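Local coordinates for p450 cytochrome, putative (Rippkaea orientalis, PDB 6Y01), which binds the molybdenum cofactor and probably serves as its carrier, using a Rossmann-type fold, at residues V48-G53 and N103-S108. Numbering follows the deposited sequence.
Sequences VLLTGG and NINVLS
The carboxamide of N105 turns one face toward G52, just past the C-terminal end of strand 48-51 in the parallel sheet of this Rossmann-type fold. On that face the backbone of G52 lies obliquely above the nitrogen end: its CA is 3.9 Å from N105 ND2, and its N sits more nearly overhead. L50 approaches from the same side of the amide plane but stands over the base of the side chain, with L50 CD2 4.0 Å from N105 CB. The amide plane almost contains CA (chi2 -4°), with OD1 eclipsing it, while ND2 points away from its own helix backbone, beneath G52, and makes a weak hydrogen bond to E124 OE2.

Helix 102-108 belongs to the crossover that leaves strand 91-94 and returns to the sheet at strand 111-115, passing the middle strands on the way. L50 is the residue of strand 48-51 that meets it. With CG anti to the backbone N (chi1 -177°), the leucine extends off the sheet and its two methyls divide between residues about one turn apart: CD2 rests on CA and CB of N105, CD1 reaches S108 CB at 3.8 Å, and the side chains of L50 and N105 cross at about a right angle. I76 and M21, on the two flanking strands, pack against both L50 and N105. T51 points from the other face of the sheet, toward helix 58-68, and its OG1 accepts from G53 N at 2.9 Å in an ST turn just where the strand ends. G52 O is hydrogen-bonded to R101 NH2.

S108 meets L50 with CB, and its hydroxyl accepts from V94 N of the second subunit. Within the helix, S108 OG donates to I104 O at 2.8 Å, tilted 35° from the carbonyl plane, while S108 N reaches that same oxygen from the opposite face.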
loop_
_atom_site.group_PDB
_atom_site.type_symbol
_atom_site.label_atom_id
_atom_site.label_comp_id
_atom_site.label_asym_id
_atom_site.label_seq_id
_atom_site.Cartn_x
_atom_site.Cartn_y
_atom_site.Cartn_z
ATOM N N VAL D 48 8.401 -22.922 -3.103
ATOM C CA VAL D 48 7.275 -22.340 -2.378
ATOM C C VAL D 48 6.277 -21.807 -3.398
ATOM O O VAL D 48 6.715 -21.138 -4.395
ATOM C CB VAL D 48 7.774 -21.267 -1.427
ATOM C CG1 VAL D 48 6.623 -20.581 -0.729
ATOM C CG2 VAL D 48 8.743 -21.870 -0.426
ATOM N N LEU D 49 4.995 -22.005 -3.167
ATOM C CA LEU D 49 3.937 -21.454 -4.020
ATOM C C LEU D 49 3.396 -20.212 -3.371
ATOM O O LEU D 49 3.065 -20.209 -2.202
ATOM C CB LEU D 49 2.794 -22.451 -4.168
ATOM C CG LEU D 49 1.577 -21.907 -4.915
ATOM C CD1 LEU D 49 1.877 -21.729 -6.359
ATOM C CD2 LEU D 49 0.410 -22.845 -4.759
ATOM N N LEU D 50 3.323 -19.139 -4.183
ATOM C CA LEU D 50 2.677 -17.875 -3.761
ATOM C C LEU D 50 1.486 -17.611 -4.646
ATOM O O LEU D 50 1.584 -17.735 -5.868
ATOM C CB LEU D 50 3.684 -16.712 -3.789
ATOM C CG LEU D 50 3.113 -15.384 -3.307
ATOM C CD1 LEU D 50 4.231 -14.459 -2.873
ATOM C CD2 LEU D 50 2.443 -14.631 -4.480
ATOM N N THR D 51 0.365 -17.270 -4.044
ATOM C CA THR D 51 -0.819 -16.806 -4.797
ATOM C C THR D 51 -1.433 -15.617 -4.081
ATOM O O THR D 51 -1.031 -15.260 -2.968
ATOM C CB THR D 51 -1.882 -17.921 -4.886
ATOM O OG1 THR D 51 -2.623 -18.012 -3.655
ATOM C CG2 THR D 51 -1.371 -19.281 -5.352
ATOM N N GLY D 52 -2.425 -15.028 -4.725
ATOM C CA GLY D 52 -3.214 -13.964 -4.113
ATOM C C GLY D 52 -4.241 -14.481 -3.113
ATOM O O GLY D 52 -5.080 -13.714 -2.620
ATOM N N GLY D 53 -4.278 -15.807 -2.857
ATOM C CA GLY D 53 -5.134 -16.314 -1.773
ATOM C C GLY D 53 -6.641 -16.439 -2.056
ATOM O O GLY D 53 -7.403 -16.532 -1.159
ATOM N N ASN D 103 1.076 -5.857 -6.508
ATOM C CA ASN D 103 2.492 -5.514 -6.663
ATOM C C ASN D 103 3.338 -6.351 -5.698
ATOM O O ASN D 103 4.448 -6.712 -6.033
ATOM C CB ASN D 103 2.757 -3.995 -6.536
ATOM C CG ASN D 103 4.001 -3.582 -7.318
ATOM O OD1 ASN D 103 4.214 -3.926 -8.488
ATOM N ND2 ASN D 103 4.816 -2.762 -6.688
ATOM N N ILE D 104 2.808 -6.648 -4.508
ATOM C CA ILE D 104 3.535 -7.497 -3.549
ATOM C C ILE D 104 3.685 -8.891 -4.125
ATOM O O ILE D 104 4.788 -9.460 -4.026
ATOM C CB ILE D 104 2.783 -7.551 -2.208
ATOM C CG1 ILE D 104 2.628 -6.137 -1.633
ATOM C CG2 ILE D 104 3.514 -8.490 -1.258
ATOM C CD1 ILE D 104 1.838 -6.091 -0.379
ATOM N N ASN D 105 2.621 -9.387 -4.765
ATOM C CA ASN D 105 2.701 -10.749 -5.343
ATOM C C ASN D 105 3.885 -10.836 -6.296
ATOM O O ASN D 105 4.634 -11.772 -6.329
ATOM C CB ASN D 105 1.432 -11.127 -6.123
ATOM C CG ASN D 105 0.165 -11.174 -5.283
ATOM O OD1 ASN D 105 0.223 -11.009 -4.130
ATOM N ND2 ASN D 105 -1.011 -11.299 -5.913
ATOM N N VAL D 106 4.009 -9.793 -7.148
ATOM C CA VAL D 106 5.034 -9.865 -8.222
ATOM C C VAL D 106 6.417 -9.568 -7.690
ATOM O O VAL D 106 7.366 -10.245 -8.092
ATOM C CB VAL D 106 4.634 -9.139 -9.495
ATOM C CG1 VAL D 106 3.258 -9.615 -10.000
ATOM C CG2 VAL D 106 4.710 -7.673 -9.279
ATOM N N LEU D 107 6.541 -8.613 -6.771
ATOM C CA LEU D 107 7.868 -8.307 -6.222
ATOM C C LEU D 107 8.426 -9.474 -5.391
ATOM O O LEU D 107 9.638 -9.623 -5.290
ATOM C CB LEU D 107 7.797 -7.057 -5.357
ATOM C CG LEU D 107 7.563 -5.738 -6.141
ATOM C CD1 LEU D 107 7.382 -4.613 -5.125
ATOM C CD2 LEU D 107 8.710 -5.466 -7.084
ATOM N N SER D 108 7.532 -10.269 -4.799
ATOM C CA SER D 108 7.941 -11.386 -3.914
ATOM C C SER D 108 8.271 -12.662 -4.677
ATOM O O SER D 108 8.801 -13.595 -4.063
ATOM C CB SER D 108 6.821 -11.626 -2.930
ATOM O OG SER D 108 6.539 -10.528 -2.112
#